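Local atomic coordinates of probable M18 family aminopeptidase 1 (Thermotoga maritima, PDB entry 2GLF), a protein that probably removes N-terminal amino acids from peptides as a metal-dependent exopeptidase of the M18 family. Residues I40-F49 and T256-A264; P229-R240 and S426-A434. All coordinates share one frame; numbering follows the deposited sequence.

Contact 1: I40-F49 and T256-A264; sequences IKRILDESGF and TALRALLSA
The F49 ring carries L44 CD2 over the centre of one face, 3.7 Å above the ring plane. Two leucines of 256-264 meet the same ring obliquely. L262 CD2 lies 3.7 Å from F49 CE1, and L261 CD2 approaches F49 CZ. L44 thus holds the ring from its own segment while the other helix closes on it. The segments of helix 33-45 and helix 248-263 run nearly parallel, at 12°, with their axes 11.6 Å apart at closest approach. No hydrogen bond joins them; the contact is mostly apolar, with S47 at its margin. L258 fills the space between I40, I43 and L44. Its CD1 touches I43 CD1 at 3.6 Å, and its CG faces I40 CG2. With CG roughly anti to the backbone N (chi1 -152°), L258 CD1 reaches I43 while CD2 runs alongside and meets L44 CD2 at 4.2 Å. An alanine here would remove these methyls and is likely to open a gap between I40, I43 and L44. One turn on, L262 CD1 packs on I43 CG2 at 3.5 Å, the two side chains crossing at about a right angle. S47 OG lies 3.6 Å from L262 CD1. The same hydroxyl donates to I43 O at 3.1 Å, which ties the turn after the helix back to its last turn. F26 of helix 13-29 touches I40 and I43, while A75 of strand 73-77 touches L44 and L261. Strand 270-275 also packs against I40 and L261. The pair is helix-to-helix packing against the mixed sheet, as in the alpha/beta catalytic domain of zinc exopeptidases.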
loop_
_atom_site.group_PDB
_atom_site.type_symbol
_atom_site.label_atom_id
_atom_site.label_comp_id
_atom_site.label_asym_id
_atom_site.label_seq_id
_atom_site.Cartn_x
_atom_site.Cartn_y
_atom_site.Cartn_z
ATOM N N ILE A 40 21.975 -8.221 -51.419
ATOM C CA ILE A 40 21.005 -7.670 -52.361
ATOM C C ILE A 40 21.719 -7.109 -53.586
ATOM O O ILE A 40 21.242 -7.246 -54.712
ATOM C CB ILE A 40 20.151 -6.557 -51.695
ATOM C CG1 ILE A 40 19.348 -7.159 -50.542
ATOM C CG2 ILE A 40 19.180 -5.939 -52.706
ATOM C CD1 ILE A 40 18.565 -6.135 -49.748
ATOM N N LYS A 41 22.865 -6.479 -53.368
ATOM C CA LYS A 41 23.623 -5.920 -54.476
ATOM C C LYS A 41 24.069 -7.056 -55.383
ATOM O O LYS A 41 23.877 -6.994 -56.592
ATOM C CB LYS A 41 24.843 -5.145 -53.974
ATOM C CG LYS A 41 25.631 -4.471 -55.092
ATOM C CD LYS A 41 26.826 -3.684 -54.563
ATOM C CE LYS A 41 27.576 -2.977 -55.689
ATOM N NZ LYS A 41 28.124 -3.930 -56.691
ATOM N N ARG A 42 24.656 -8.095 -54.794
ATOM C CA ARG A 42 25.115 -9.257 -55.551
ATOM C C ARG A 42 23.995 -9.776 -56.442
ATOM O O ARG A 42 24.183 -9.960 -57.643
ATOM C CB ARG A 42 25.565 -10.369 -54.599
ATOM C CG ARG A 42 25.620 -11.746 -55.240
ATOM C CD ARG A 42 25.864 -12.828 -54.219
ATOM N NE ARG A 42 25.202 -14.071 -54.599
ATOM C CZ ARG A 42 23.883 -14.248 -54.583
ATOM N NH1 ARG A 42 23.083 -13.260 -54.204
ATOM N NH2 ARG A 42 23.357 -15.409 -54.949
ATOM N N ILE A 43 22.836 -10.024 -55.841
ATOM C CA ILE A 43 21.671 -10.506 -56.574
ATOM C C ILE A 43 21.354 -9.538 -57.711
ATOM O O ILE A 43 21.013 -9.951 -58.820
ATOM C CB ILE A 43 20.441 -10.600 -55.647
ATOM C CG1 ILE A 43 20.618 -11.770 -54.682
ATOM C CG2 ILE A 43 19.158 -10.726 -56.470
ATOM C CD1 ILE A 43 19.528 -11.872 -53.648
ATOM N N LEU A 44 21.469 -8.246 -57.420
ATOM C CA LEU A 44 21.205 -7.215 -58.412
ATOM C C LEU A 44 22.307 -7.136 -59.467
ATOM O O LEU A 44 22.050 -6.747 -60.605
ATOM C CB LEU A 44 21.044 -5.850 -57.734
ATOM C CG LEU A 44 19.754 -5.615 -56.941
ATOM C CD1 LEU A 44 19.776 -4.224 -56.306
ATOM C CD2 LEU A 44 18.549 -5.769 -57.872
ATOM N N ASP A 45 23.536 -7.488 -59.100
ATOM C CA ASP A 45 24.614 -7.436 -60.068
ATOM C C ASP A 45 24.375 -8.495 -61.125
ATOM O O ASP A 45 24.690 -8.285 -62.294
ATOM C CB ASP A 45 25.965 -7.587 -59.385
ATOM C CG ASP A 45 26.365 -6.329 -58.640
ATOM O OD1 ASP A 45 26.043 -5.230 -59.138
ATOM O OD2 ASP A 45 26.999 -6.429 -57.571
ATOM N N GLU A 46 23.820 -9.635 -60.720
ATOM C CA GLU A 46 23.435 -10.655 -61.690
ATOM C C GLU A 46 22.126 -9.983 -62.117
ATOM O O GLU A 46 21.944 -8.796 -61.855
ATOM C CB GLU A 46 23.118 -11.978 -61.009
ATOM C CG GLU A 46 24.152 -12.447 -60.024
ATOM C CD GLU A 46 23.735 -13.739 -59.345
ATOM O OE1 GLU A 46 22.624 -13.781 -58.774
ATOM O OE2 GLU A 46 24.515 -14.713 -59.378
ATOM N N SER A 47 21.197 -10.690 -62.741
ATOM C CA SER A 47 19.949 -10.026 -63.123
ATOM C C SER A 47 20.191 -8.866 -64.093
ATOM O O SER A 47 19.278 -8.437 -64.798
ATOM C CB SER A 47 19.229 -9.491 -61.880
ATOM O OG SER A 47 18.919 -10.537 -60.980
ATOM N N GLY A 48 21.412 -8.344 -64.101
ATOM C CA GLY A 48 21.758 -7.268 -65.009
ATOM C C GLY A 48 21.560 -5.831 -64.572
ATOM O O GLY A 48 21.267 -4.971 -65.401
ATOM N N PHE A 49 21.714 -5.546 -63.289
ATOM C CA PHE A 49 21.551 -4.176 -62.831
ATOM C C PHE A 49 22.912 -3.496 -62.782
ATOM O O PHE A 49 23.947 -4.168 -62.696
ATOM C CB PHE A 49 20.941 -4.136 -61.429
ATOM C CG PHE A 49 19.445 -4.288 -61.394
ATOM C CD1 PHE A 49 18.836 -5.463 -61.812
ATOM C CD2 PHE A 49 18.648 -3.268 -60.873
ATOM C CE1 PHE A 49 17.455 -5.624 -61.702
ATOM C CE2 PHE A 49 17.269 -3.416 -60.760
ATOM C CZ PHE A 49 16.671 -4.595 -61.173
ATOM N N THR A 256 10.969 -10.812 -50.461
ATOM C CA THR A 256 9.806 -10.989 -51.324
ATOM C C THR A 256 9.689 -9.861 -52.345
ATOM O O THR A 256 9.302 -10.097 -53.485
ATOM C CB THR A 256 8.488 -11.071 -50.514
ATOM O OG1 THR A 256 8.451 -10.022 -49.536
ATOM C CG2 THR A 256 8.368 -12.424 -49.834
ATOM N N ALA A 257 10.025 -8.640 -51.937
ATOM C CA ALA A 257 9.962 -7.500 -52.843
ATOM C C ALA A 257 11.100 -7.578 -53.860
ATOM O O ALA A 257 10.918 -7.258 -55.031
ATOM C CB ALA A 257 10.046 -6.203 -52.061
ATOM N N LEU A 258 12.275 -8.001 -53.408
ATOM C CA LEU A 258 13.421 -8.134 -54.293
ATOM C C LEU A 258 13.060 -9.130 -55.394
ATOM O O LEU A 258 13.250 -8.860 -56.582
ATOM C CB LEU A 258 14.631 -8.663 -53.525
ATOM C CG LEU A 258 16.030 -8.293 -54.023
ATOM C CD1 LEU A 258 16.984 -9.390 -53.608
ATOM C CD2 LEU A 258 16.057 -8.124 -55.529
ATOM N N ARG A 259 12.533 -10.282 -54.995
ATOM C CA ARG A 259 12.153 -11.310 -55.954
ATOM C C ARG A 259 11.043 -10.843 -56.887
ATOM O O ARG A 259 11.006 -11.229 -58.054
ATOM C CB ARG A 259 11.735 -12.592 -55.225
ATOM C CG ARG A 259 12.896 -13.318 -54.542
ATOM C CD ARG A 259 13.896 -13.850 -55.562
ATOM N NE ARG A 259 13.269 -14.857 -56.402
ATOM C CZ ARG A 259 12.918 -16.065 -55.977
ATOM N NH1 ARG A 259 13.148 -16.416 -54.720
ATOM N NH2 ARG A 259 12.301 -16.903 -56.793
ATOM N N ALA A 260 10.141 -10.010 -56.378
ATOM C CA ALA A 260 9.052 -9.491 -57.195
ATOM C C ALA A 260 9.636 -8.525 -58.219
ATOM O O ALA A 260 9.350 -8.619 -59.412
ATOM C CB ALA A 260 8.036 -8.777 -56.321
ATOM N N LEU A 261 10.468 -7.602 -57.745
ATOM C CA LEU A 261 11.105 -6.615 -58.610
ATOM C C LEU A 261 11.772 -7.294 -59.785
ATOM O O LEU A 261 11.620 -6.868 -60.926
ATOM C CB LEU A 261 12.170 -5.819 -57.843
ATOM C CG LEU A 261 12.982 -4.824 -58.686
ATOM C CD1 LEU A 261 12.056 -3.713 -59.142
ATOM C CD2 LEU A 261 14.140 -4.240 -57.899
ATOM N N LEU A 262 12.507 -8.362 -59.493
ATOM C CA LEU A 262 13.238 -9.100 -60.512
ATOM C C LEU A 262 12.409 -9.882 -61.529
ATOM O O LEU A 262 12.856 -10.081 -62.661
ATOM C CB LEU A 262 14.232 -10.055 -59.845
ATOM C CG LEU A 262 15.284 -9.431 -58.929
ATOM C CD1 LEU A 262 16.295 -10.489 -58.539
ATOM C CD2 LEU A 262 15.977 -8.277 -59.634
ATOM N N SER A 263 11.211 -10.322 -61.153
ATOM C CA SER A 263 10.412 -11.115 -62.075
ATOM C C SER A 263 9.138 -10.451 -62.561
ATOM O O SER A 263 8.307 -11.079 -63.212
ATOM C CB SER A 263 10.070 -12.461 -61.439
ATOM O OG SER A 263 9.198 -12.282 -60.342
ATOM N N ALA A 264 8.979 -9.178 -62.262
ATOM C CA ALA A 264 7.779 -8.495 -62.696
ATOM C C ALA A 264 7.862 -8.064 -64.163
ATOM O O ALA A 264 8.950 -7.892 -64.721
ATOM C CB ALA A 264 7.529 -7.281 -61.803
#

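Contact 2: P229-R240 and S426-A434; sequences PAFSPREVGMDR and SPFEISSKA
A small three-stranded antiparallel sheet contains strands 234-236 and 429-432 as its outer members, with strand 242-245 between them. These two strands therefore do not pair directly; side chains and backbone carbonyls bridge the segments. At one end lies a proline and phenylalanine cluster. P427, its side chain about 7 Å from that of the manganese ligand H425, places it near the metal site. P229 CB sits over the centre of one F231 ring face and also meets P427 CB at 4.0 Å, the two prolines crossing at about a right angle. F231 runs alongside P427, with F231 CE1 3.9 Å from P427 CB. F428 CD1 approaches F231 CD1 obliquely at 3.9 Å. The F428 ring edge faces S232 O, near the ring plane. F428 CG is anti to its own backbone N (chi1 -161°), which carries the ring across to F231 and V236. V236 CG2 then links F428 CE2 to I430 CD1, both at 4.3 Å. F231 of a second subunit meets this F231, ring planes at about 20°, at a subunit interface. E235, R240 and K433 form a salt-bridge network at the other end. E235 OE2 meets K433 NZ at 2.6 Å and also lies at the edge of the R240 guanidinium, in its plane. E235 OE1 takes R240 NE at 3.1 Å, on the syn side but out of the carboxylate plane. E17 of helix 13-29 is a second acidic partner of K433, probably stabilising its charge. The stretched K433 chain brings NZ to R240 O, a hydrogen bond of 2.9 Å with a C=O...N angle of 152°.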
loop_
_atom_site.group_PDB
_atom_site.type_symbol
_atom_site.label_atom_id
_atom_site.label_comp_id
_atom_site.label_asym_id
_atom_site.label_seq_id
_atom_site.Cartn_x
_atom_site.Cartn_y
_atom_site.Cartn_z
ATOM N N PRO A 229 21.894 -13.601 -32.915
ATOM C CA PRO A 229 21.724 -15.023 -32.584
ATOM C C PRO A 229 22.346 -15.992 -33.597
ATOM O O PRO A 229 22.264 -15.786 -34.807
ATOM C CB PRO A 229 20.209 -15.177 -32.466
ATOM C CG PRO A 229 19.696 -14.152 -33.400
ATOM C CD PRO A 229 20.589 -12.959 -33.128
ATOM N N ALA A 230 22.971 -17.047 -33.082
ATOM C CA ALA A 230 23.628 -18.041 -33.912
ATOM C C ALA A 230 22.640 -19.061 -34.479
ATOM O O ALA A 230 23.043 -20.099 -35.006
ATOM C CB ALA A 230 24.706 -18.742 -33.108
ATOM N N PHE A 231 21.347 -18.761 -34.380
ATOM C CA PHE A 231 20.312 -19.657 -34.896
ATOM C C PHE A 231 20.209 -19.481 -36.408
ATOM O O PHE A 231 20.173 -18.352 -36.895
ATOM C CB PHE A 231 18.949 -19.307 -34.300
ATOM C CG PHE A 231 18.951 -19.134 -32.811
ATOM C CD1 PHE A 231 17.865 -18.538 -32.178
ATOM C CD2 PHE A 231 20.016 -19.572 -32.036
ATOM C CE1 PHE A 231 17.837 -18.383 -30.802
ATOM C CE2 PHE A 231 19.999 -19.420 -30.659
ATOM C CZ PHE A 231 18.906 -18.824 -30.040
ATOM N N SER A 232 20.151 -20.583 -37.148
ATOM C CA SER A 232 20.011 -20.491 -38.598
ATOM C C SER A 232 18.565 -20.741 -39.022
ATOM O O SER A 232 17.801 -21.401 -38.318
ATOM C CB SER A 232 20.940 -21.481 -39.296
ATOM O OG SER A 232 22.256 -20.962 -39.357
ATOM N N PRO A 233 18.162 -20.207 -40.184
ATOM C CA PRO A 233 16.780 -20.424 -40.624
ATOM C C PRO A 233 16.452 -21.916 -40.707
ATOM O O PRO A 233 17.265 -22.702 -41.191
ATOM C CB PRO A 233 16.744 -19.734 -41.987
ATOM C CG PRO A 233 17.771 -18.638 -41.840
ATOM C CD PRO A 233 18.894 -19.350 -41.133
ATOM N N ARG A 234 15.268 -22.296 -40.231
ATOM C CA ARG A 234 14.836 -23.692 -40.247
ATOM C C ARG A 234 13.337 -23.855 -40.435
ATOM O O ARG A 234 12.556 -22.978 -40.065
ATOM C CB ARG A 234 15.228 -24.387 -38.941
ATOM C CG ARG A 234 16.713 -24.506 -38.731
ATOM C CD ARG A 234 17.313 -25.435 -39.761
ATOM N NE ARG A 234 16.956 -26.824 -39.497
ATOM C CZ ARG A 234 17.340 -27.488 -38.414
ATOM N NH1 ARG A 234 18.086 -26.879 -37.504
ATOM N NH2 ARG A 234 16.988 -28.755 -38.240
ATOM N N GLU A 235 12.942 -24.987 -41.017
ATOM C CA GLU A 235 11.532 -25.296 -41.208
ATOM C C GLU A 235 11.010 -25.485 -39.796
ATOM O O GLU A 235 11.764 -25.886 -38.910
ATOM C CB GLU A 235 11.344 -26.621 -41.940
ATOM C CG GLU A 235 11.767 -26.672 -43.382
ATOM C CD GLU A 235 11.442 -28.023 -43.996
ATOM O OE1 GLU A 235 12.026 -29.034 -43.556
ATOM O OE2 GLU A 235 10.591 -28.081 -44.907
ATOM N N VAL A 236 9.729 -25.221 -39.579
ATOM C CA VAL A 236 9.173 -25.390 -38.247
ATOM C C VAL A 236 7.845 -26.135 -38.282
ATOM O O VAL A 236 7.045 -25.952 -39.199
ATOM C CB VAL A 236 8.980 -24.018 -37.544
ATOM C CG1 VAL A 236 8.527 -24.225 -36.116
ATOM C CG2 VAL A 236 10.280 -23.233 -37.564
ATOM N N GLY A 237 7.634 -26.997 -37.289
ATOM C CA GLY A 237 6.392 -27.747 -37.193
ATOM C C GLY A 237 6.361 -29.131 -37.816
ATOM O O GLY A 237 7.133 -29.433 -38.722
HETATM N N MSE A 238 5.457 -29.973 -37.321
HETATM C CA MSE A 238 5.300 -31.327 -37.830
HETATM C C MSE A 238 5.028 -31.321 -39.326
HETATM O O MSE A 238 5.511 -32.190 -40.047
HETATM C CB MSE A 238 4.159 -32.050 -37.108
HETATM C CG MSE A 238 4.542 -32.665 -35.767
HETATM SE SE MSE A 238 5.979 -33.989 -35.894
HETATM C CE MSE A 238 5.152 -35.214 -37.142
ATOM N N ASP A 239 4.245 -30.359 -39.804
ATOM C CA ASP A 239 3.979 -30.305 -41.236
ATOM C C ASP A 239 4.963 -29.376 -41.934
ATOM O O ASP A 239 4.733 -28.956 -43.062
ATOM C CB ASP A 239 2.539 -29.860 -41.533
ATOM C CG ASP A 239 2.148 -28.592 -40.800
ATOM O OD1 ASP A 239 3.008 -27.700 -40.641
ATOM O OD2 ASP A 239 0.965 -28.490 -40.396
ATOM N N ARG A 240 6.056 -29.057 -41.250
ATOM C CA ARG A 240 7.092 -28.189 -41.798
ATOM C C ARG A 240 6.476 -27.033 -42.577
ATOM O O ARG A 240 6.960 -26.678 -43.648
ATOM C CB ARG A 240 7.991 -28.991 -42.739
ATOM C CG ARG A 240 8.160 -30.447 -42.363
ATOM C CD ARG A 240 8.651 -31.235 -43.565
ATOM N NE ARG A 240 10.082 -31.500 -43.523
ATOM C CZ ARG A 240 10.628 -32.545 -42.909
ATOM N NH1 ARG A 240 9.861 -33.433 -42.283
ATOM N NH2 ARG A 240 11.944 -32.701 -42.917
ATOM N N SER A 426 11.826 -11.434 -31.433
ATOM C CA SER A 426 12.531 -12.454 -30.668
ATOM C C SER A 426 13.712 -12.924 -31.511
ATOM O O SER A 426 13.785 -12.635 -32.705
ATOM C CB SER A 426 11.611 -13.636 -30.393
ATOM O OG SER A 426 11.249 -14.278 -31.602
ATOM N N PRO A 427 14.655 -13.652 -30.902
ATOM C CA PRO A 427 15.819 -14.142 -31.648
ATOM C C PRO A 427 15.450 -15.235 -32.654
ATOM O O PRO A 427 16.303 -15.708 -33.403
ATOM C CB PRO A 427 16.735 -14.670 -30.547
ATOM C CG PRO A 427 16.384 -13.806 -29.377
ATOM C CD PRO A 427 14.877 -13.783 -29.454
ATOM N N PHE A 428 14.178 -15.624 -32.676
ATOM C CA PHE A 428 13.722 -16.681 -33.579
ATOM C C PHE A 428 12.254 -16.452 -33.955
ATOM O O PHE A 428 11.352 -17.093 -33.408
ATOM C CB PHE A 428 13.887 -18.051 -32.885
ATOM C CG PHE A 428 13.901 -19.231 -33.830
ATOM C CD1 PHE A 428 14.972 -19.437 -34.696
ATOM C CD2 PHE A 428 12.848 -20.147 -33.844
ATOM C CE1 PHE A 428 14.993 -20.539 -35.559
ATOM C CE2 PHE A 428 12.863 -21.253 -34.709
ATOM C CZ PHE A 428 13.938 -21.446 -35.564
ATOM N N GLU A 429 12.016 -15.532 -34.886
ATOM C CA GLU A 429 10.655 -15.230 -35.325
ATOM C C GLU A 429 10.102 -16.355 -36.193
ATOM O O GLU A 429 10.853 -17.110 -36.804
ATOM C CB GLU A 429 10.633 -13.907 -36.093
ATOM C CG GLU A 429 11.229 -12.751 -35.308
ATOM C CD GLU A 429 11.309 -11.465 -36.109
ATOM O OE1 GLU A 429 11.687 -11.528 -37.300
ATOM O OE2 GLU A 429 11.013 -10.387 -35.545
ATOM N N ILE A 430 8.779 -16.460 -36.236
ATOM C CA ILE A 430 8.105 -17.493 -37.010
ATOM C C ILE A 430 7.157 -16.887 -38.052
ATOM O O ILE A 430 6.380 -15.974 -37.750
ATOM C CB ILE A 430 7.297 -18.453 -36.068
ATOM C CG1 ILE A 430 8.020 -19.791 -35.918
ATOM C CG2 ILE A 430 5.920 -18.732 -36.635
ATOM C CD1 ILE A 430 9.331 -19.714 -35.221
ATOM N N SER A 431 7.233 -17.402 -39.277
ATOM C CA SER A 431 6.379 -16.957 -40.372
ATOM C C SER A 431 5.912 -18.196 -41.124
ATOM O O SER A 431 6.468 -19.275 -40.948
ATOM C CB SER A 431 7.154 -16.051 -41.327
ATOM O OG SER A 431 8.151 -16.782 -42.018
ATOM N N SER A 432 4.894 -18.037 -41.960
ATOM C CA SER A 432 4.358 -19.147 -42.742
ATOM C C SER A 432 5.011 -19.217 -44.126
ATOM O O SER A 432 5.257 -18.186 -44.751
ATOM C CB SER A 432 2.846 -18.978 -42.896
ATOM O OG SER A 432 2.326 -19.855 -43.874
ATOM N N LYS A 433 5.306 -20.424 -44.602
ATOM C CA LYS A 433 5.900 -20.583 -45.931
ATOM C C LYS A 433 4.887 -20.134 -46.977
ATOM O O LYS A 433 5.247 -19.520 -47.979
ATOM C CB LYS A 433 6.272 -22.043 -46.204
ATOM C CG LYS A 433 7.502 -22.525 -45.484
ATOM C CD LYS A 433 7.744 -23.987 -45.769
ATOM C CE LYS A 433 8.981 -24.479 -45.044
ATOM N NZ LYS A 433 9.239 -25.916 -45.335
ATOM N N ALA A 434 3.618 -20.455 -46.737
ATOM C CA ALA A 434 2.549 -20.074 -47.655
ATOM C C ALA A 434 2.422 -18.550 -47.752
ATOM O O ALA A 434 2.240 -18.008 -48.842
ATOM C CB ALA A 434 1.221 -20.690 -47.207
#

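The centres of contacts 1 and 2 are 24 Å apart, and their nearest atoms come within about 8 Å without touching. Along the chain the segments alternate: 40-49, 229-240, 256-264, then 426-434. Contact 1 joins helices beside the nine-stranded mixed sheet. Contact 2 belongs to the separate three-stranded sheet and borders another subunit, whereas no other chain touches contact 1. Helix 433-449 connects the two regions, since it starts in contact 2 and packs against T256 and S263. Helix 13-29 also reaches both. Helix 248-263 carries D249, a manganese ligand, near its start and contact 1 at its other end. Of the four segments, only 426-434 directly follows a ligand, H425.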